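Local structure of ABC transporter substrate-binding protein-branched chain amino acid transport (Streptococcus pneumoniae, 4GNR) at residues 337-342 and 347-352; 215-220 and 246-251. The protein binds isoleucine and probably delivers branched-chain amino acids to an ABC transporter as its extracellular substrate-binding component. All coordinates share one frame; numbering follows the deposited sequence. Where two conformers were deposited one is given.

Contact 1. Residues 337-342 and 347-352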
loop_
_atom_site.group_PDB
_atom_site.type_symbol
_atom_site.label_atom_id
_atom_site.label_comp_id
_atom_site.label_asym_id
_atom_site.label_seq_id
_atom_site.Cartn_x
_atom_site.Cartn_y
_atom_site.Cartn_z
ATOM N N MET A 337 -4.457 6.879 11.323
ATOM C CA MET A 337 -5.308 7.783 10.546
ATOM C C MET A 337 -4.510 9.096 10.550
ATOM O O MET A 337 -4.212 9.662 11.613
ATOM C CB MET A 337 -6.683 8.001 11.126
ATOM C CG MET A 337 -7.550 8.847 10.193
ATOM S SD MET A 337 -8.002 8.064 8.624
ATOM C CE MET A 337 -9.275 6.904 9.176
ATOM N N MET A 338 -4.144 9.549 9.359
ATOM C CA MET A 338 -3.373 10.761 9.149
ATOM C C MET A 338 -4.316 11.941 8.930
ATOM O O MET A 338 -5.312 11.815 8.244
ATOM C CB MET A 338 -2.491 10.612 7.883
ATOM C CG MET A 338 -1.702 9.321 7.826
ATOM S SD MET A 338 -0.423 9.191 9.074
ATOM C CE MET A 338 1.029 9.578 8.111
ATOM N N THR A 339 -3.981 13.081 9.532
ATOM C CA THR A 339 -4.698 14.349 9.363
ATOM C C THR A 339 -3.796 15.237 8.485
ATOM O O THR A 339 -2.655 15.529 8.861
ATOM C CB THR A 339 -4.907 15.070 10.693
ATOM O OG1 THR A 339 -5.775 14.293 11.521
ATOM C CG2 THR A 339 -5.547 16.463 10.475
ATOM N N MET A 340 -4.326 15.664 7.344
ATOM C CA MET A 340 -3.594 16.481 6.391
ATOM C C MET A 340 -4.253 17.829 6.124
ATOM O O MET A 340 -5.456 17.909 5.875
ATOM C CB MET A 340 -3.444 15.708 5.058
ATOM C CG MET A 340 -2.918 16.541 3.881
ATOM S SD MET A 340 -2.716 15.598 2.343
ATOM C CE MET A 340 -1.230 14.659 2.708
ATOM N N ASN A 341 -3.429 18.875 6.168
ATOM C CA ASN A 341 -3.850 20.250 5.858
ATOM C C ASN A 341 -2.727 20.887 5.044
ATOM O O ASN A 341 -1.552 20.698 5.335
ATOM C CB ASN A 341 -4.222 21.071 7.086
ATOM C CG ASN A 341 -5.534 20.642 7.658
ATOM O OD1 ASN A 341 -6.561 20.731 6.989
ATOM N ND2 ASN A 341 -5.527 20.186 8.904
ATOM N N ASN A 342 -3.123 21.630 4.020
ATOM C CA ASN A 342 -2.188 22.306 3.115
ATOM C C ASN A 342 -1.189 21.289 2.510
ATOM O O ASN A 342 -0.032 21.615 2.239
ATOM C CB ASN A 342 -1.461 23.445 3.847
ATOM C CG ASN A 342 -0.729 24.396 2.905
ATOM O OD1 ASN A 342 -1.105 24.560 1.744
ATOM N ND2 ASN A 342 0.278 25.082 3.432
ATOM N N ALA A 347 -0.905 15.462 11.909
ATOM C CA ALA A 347 -1.225 14.597 13.046
ATOM C C ALA A 347 -1.422 13.176 12.561
ATOM O O ALA A 347 -1.768 12.952 11.403
ATOM C CB ALA A 347 -2.496 15.073 13.778
ATOM N N ALA A 348 -1.141 12.234 13.445
ATOM C CA ALA A 348 -1.328 10.821 13.173
ATOM C C ALA A 348 -1.916 10.221 14.458
ATOM O O ALA A 348 -1.505 10.584 15.562
ATOM C CB ALA A 348 -0.016 10.124 12.790
ATOM N N GLU A 349 -2.910 9.343 14.296
ATOM C CA GLU A 349 -3.613 8.648 15.401
ATOM C C GLU A 349 -3.613 7.137 15.173
ATOM O O GLU A 349 -4.124 6.682 14.148
ATOM C CB GLU A 349 -5.077 9.119 15.471
ATOM C CG GLU A 349 -5.229 10.605 15.744
ATOM C CD GLU A 349 -6.662 11.075 15.530
ATOM O OE1 GLU A 349 -6.886 11.734 14.501
ATOM O OE2 GLU A 349 -7.583 10.689 16.287
ATOM N N VAL A 350 -3.091 6.367 16.130
ATOM C CA VAL A 350 -3.095 4.905 15.997
ATOM C C VAL A 350 -4.560 4.464 16.057
ATOM O O VAL A 350 -5.289 4.853 16.955
ATOM C CB VAL A 350 -2.283 4.218 17.094
ATOM C CG1 VAL A 350 -2.445 2.718 17.028
ATOM C CG2 VAL A 350 -0.817 4.623 16.969
ATOM N N VAL A 351 -4.960 3.642 15.092
ATOM C CA VAL A 351 -6.321 3.160 14.965
ATOM C C VAL A 351 -6.361 1.678 14.672
ATOM O O VAL A 351 -5.459 1.139 14.054
ATOM C CB VAL A 351 -7.082 3.930 13.829
ATOM C CG1 VAL A 351 -7.382 5.368 14.239
ATOM C CG2 VAL A 351 -6.300 3.894 12.513
ATOM N N LYS A 352 -7.423 1.037 15.135
ATOM C CA LYS A 352 -7.626 -0.390 14.885
ATOM C C LYS A 352 -9.154 -0.586 14.819
ATOM O O LYS A 352 -9.902 0.221 15.350
ATOM C CB LYS A 352 -6.974 -1.256 15.967
ATOM C CG LYS A 352 -7.570 -1.043 17.340
ATOM C CD LYS A 352 -6.890 -1.860 18.442
ATOM C CE LYS A 352 -7.557 -1.597 19.781
ATOM N NZ LYS A 352 -6.965 -2.345 20.913
HETATM O O HOH W 1 -4.771 12.151 12.786
#
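With OG1 of T339 turned beside its own backbone N (chi1 -65°) and CG of E349 likewise held beside its N (chi1 -61°), the two polar ends lean over the same face of a β-hairpin and close on one water. Strands 335-341 and 344-351 form this antiparallel hairpin; 344-351 is the outermost strand of the mixed sheet in one lobe of the periplasmic-binding-protein fold. M337 and E349 are a hydrogen-bonded pair: M337 N donates to E349 O at 2.9 Å, and E349 N returns a bond to M337 O at 3.0 Å. The next hydrogen-bonded pair, T339 and A347, has a nearly straight bond from T339 N to A347 O (175° at the hydrogen). Between them lies the non-hydrogen-bonded pair M338 and A348, whose side chains project from the other face. There the bent M338 chain sets SD against the A348 methyl, 3.9 Å from its CB, while both CA-H groups point at carbonyls of the partner strand. On the T339 face the A347 methyl packs alongside the threonine, CB to CB at 3.9 Å. Farther along, V351 touches M337 with both methyls, CG1 near its CB and CG2 against its backbone N. The thioether of M337 leads away from the hairpin, and helix 126-139 covers this face through I132 and Y136. The phenol of Y136 also bonds E349 OE1. OG1 of T339 and OE1 of E349 stand 4.1 Å apart, too far for a direct bond; the water bridges them, accepting from OG1 and donating to both OE1 and, at 2.8 Å, the carbonyl O of M337.

Contact 2. Residues 215-220 and 246-251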
loop_
_atom_site.group_PDB
_atom_site.type_symbol
_atom_site.label_atom_id
_atom_site.label_comp_id
_atom_site.label_asym_id
_atom_site.label_seq_id
_atom_site.Cartn_x
_atom_site.Cartn_y
_atom_site.Cartn_z
ATOM N N GLN A 215 -11.194 18.958 -7.472
ATOM C CA GLN A 215 -12.476 19.428 -7.996
ATOM C C GLN A 215 -13.515 19.718 -6.911
ATOM O O GLN A 215 -14.300 20.673 -7.026
ATOM C CB GLN A 215 -12.992 18.464 -9.049
ATOM C CG GLN A 215 -12.103 18.482 -10.294
ATOM C CD GLN A 215 -12.445 17.442 -11.342
ATOM O OE1 GLN A 215 -13.611 17.194 -11.636
ATOM N NE2 GLN A 215 -11.400 16.855 -11.950
ATOM N N ALA A 216 -13.533 18.912 -5.861
ATOM C CA ALA A 216 -14.482 19.115 -4.761
ATOM C C ALA A 216 -14.205 20.441 -4.076
ATOM O O ALA A 216 -15.099 21.281 -3.909
ATOM C CB ALA A 216 -14.420 17.950 -3.759
ATOM N N ARG A 217 -12.959 20.625 -3.681
ATOM C CA ARG A 217 -12.558 21.862 -3.008
ATOM C C ARG A 217 -12.758 23.051 -3.951
ATOM O O ARG A 217 -13.200 24.125 -3.536
ATOM C CB ARG A 217 -11.114 21.699 -2.555
ATOM C CG ARG A 217 -10.895 20.551 -1.550
ATOM C CD ARG A 217 -11.264 20.963 -0.148
ATOM N NE ARG A 217 -11.041 19.883 0.846
ATOM C CZ ARG A 217 -11.963 19.063 1.366
ATOM N NH1 ARG A 217 -13.228 19.124 0.992
ATOM N NH2 ARG A 217 -11.613 18.203 2.304
ATOM N N GLY A 218 -12.466 22.846 -5.237
ATOM C CA GLY A 218 -12.630 23.915 -6.231
ATOM C C GLY A 218 -14.067 24.407 -6.326
ATOM O O GLY A 218 -14.317 25.586 -6.585
ATOM N N MET A 219 -15.027 23.512 -6.155
ATOM C CA MET A 219 -16.421 23.930 -6.213
ATOM C C MET A 219 -17.016 24.259 -4.838
ATOM O O MET A 219 -18.233 24.402 -4.692
ATOM C CB MET A 219 -17.314 23.002 -7.010
ATOM C CG MET A 219 -17.521 21.689 -6.370
ATOM S SD MET A 219 -18.776 20.680 -7.229
ATOM C CE MET A 219 -17.959 20.407 -8.786
ATOM N N GLY A 220 -16.166 24.417 -3.834
ATOM C CA GLY A 220 -16.663 24.827 -2.520
ATOM C C GLY A 220 -17.047 23.801 -1.502
ATOM O O GLY A 220 -17.691 24.134 -0.510
ATOM N N SER A 246 -6.621 19.932 2.086
ATOM C CA SER A 246 -6.951 20.292 3.464
ATOM C C SER A 246 -8.202 19.553 3.881
ATOM O O SER A 246 -9.027 19.183 3.054
ATOM C CB SER A 246 -7.091 21.796 3.652
ATOM O OG SER A 246 -5.829 22.407 3.421
ATOM N N ASN A 247 -8.307 19.305 5.171
ATOM C CA ASN A 247 -9.413 18.543 5.749
ATOM C C ASN A 247 -9.460 17.138 5.077
ATOM O O ASN A 247 -10.513 16.618 4.720
ATOM C CB ASN A 247 -10.715 19.306 5.612
ATOM C CG ASN A 247 -11.595 19.191 6.839
ATOM O OD1 ASN A 247 -11.153 18.713 7.889
ATOM N ND2 ASN A 247 -12.819 19.704 6.746
ATOM N N ILE A 248 -8.270 16.567 4.918
ATOM C CA ILE A 248 -8.066 15.238 4.341
ATOM C C ILE A 248 -7.610 14.288 5.459
ATOM O O ILE A 248 -6.771 14.643 6.283
ATOM C CB ILE A 248 -6.998 15.232 3.214
ATOM C CG1 ILE A 248 -7.265 16.286 2.142
ATOM C CG2 ILE A 248 -6.841 13.854 2.606
ATOM C CD1 ILE A 248 -8.589 16.191 1.443
ATOM N N TYR A 249 -8.182 13.093 5.473
ATOM C CA TYR A 249 -7.842 12.066 6.457
ATOM C C TYR A 249 -7.638 10.769 5.711
ATOM O O TYR A 249 -8.417 10.473 4.807
ATOM C CB TYR A 249 -8.969 11.899 7.477
ATOM C CG TYR A 249 -9.247 13.173 8.239
ATOM C CD1 TYR A 249 -10.078 14.153 7.695
ATOM C CD2 TYR A 249 -8.675 13.406 9.476
ATOM C CE1 TYR A 249 -10.313 15.348 8.348
ATOM C CE2 TYR A 249 -8.917 14.585 10.165
ATOM C CZ TYR A 249 -9.739 15.555 9.597
ATOM O OH TYR A 249 -9.987 16.746 10.263
ATOM N N PHE A 250 -6.618 9.994 6.059
ATOM C CA PHE A 250 -6.433 8.706 5.372
ATOM C C PHE A 250 -5.602 7.736 6.203
ATOM O O PHE A 250 -4.801 8.114 7.061
ATOM C CB PHE A 250 -5.796 8.870 3.966
ATOM C CG PHE A 250 -4.475 9.596 3.966
ATOM C CD1 PHE A 250 -4.438 10.976 3.836
ATOM C CD2 PHE A 250 -3.267 8.915 4.068
ATOM C CE1 PHE A 250 -3.243 11.654 3.824
ATOM C CE2 PHE A 250 -2.065 9.597 4.060
ATOM C CZ PHE A 250 -2.055 10.970 3.940
ATOM N N ILE A 251 -5.791 6.458 5.896
ATOM C CA ILE A 251 -5.082 5.395 6.568
ATOM C C ILE A 251 -3.663 5.239 6.044
ATOM O O ILE A 251 -3.416 5.300 4.834
ATOM C CB ILE A 251 -5.822 4.048 6.374
ATOM C CG1 ILE A 251 -7.183 4.140 7.052
ATOM C CG2 ILE A 251 -5.003 2.886 6.929
ATOM C CD1 ILE A 251 -8.001 2.902 6.989
#
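R217 lies in the last turn of helix 206-218, which ends in a Schellman motif with G220 at positive phi, and its side chain spans the 8.7 Å between its CA and that of S246, just before strand 248-252. The guanidinium approaches side-on and grips a single backbone oxygen with two nitrogens: NE donates to S246 O at 3.1 Å and NH2 to the same atom at 2.9 Å. Both bonds are bent, 138° and 147° at the hydrogens, as expected when one acceptor is shared by a fork of donors. The arginine chain is bent at chi2 (-81°) and carries the guanidinium to the loop ahead of the strand. N247 O sits at the guanidinium edge, while N247 CB and I248 CD1 pack against NH2, the latter at 3.7 Å. N247 and I248 together oppose M340, making a G1 β-bulge, and N247 ND2 is tied to D222 O. NH1 of R217 turns to the carbonyls of I221 and K223, so the cation gathers backbone oxygens from two loops of this α/β lobe. Carbonyl dipoles from both loops probably help to stabilise the positive charge, and the planar grip restricts rotation of the guanidinium.

How the contacts relate
Along the chain the two come in series, contact 2 first, and their centres lie about 14 Å apart, on the same side of the chain's centre. They share the seven-stranded mixed sheet, in which strand 248-252 is the antiparallel neighbour of strand 335-341. The seam is backbone pairing, with M338 N probably bonded to F250 O (2.8 Å) and M340 N to I248 O (2.9 Å), and side-chain packing of T339 OG1 against Y249 CE2. Contact 2 fastens helix 206-218 to the start of the inner strand; contact 1 adds the C-terminal hairpin at the sheet's edge. Together they belong to one lobe of the isoleucine-binding protein, outside the ligand pocket itself.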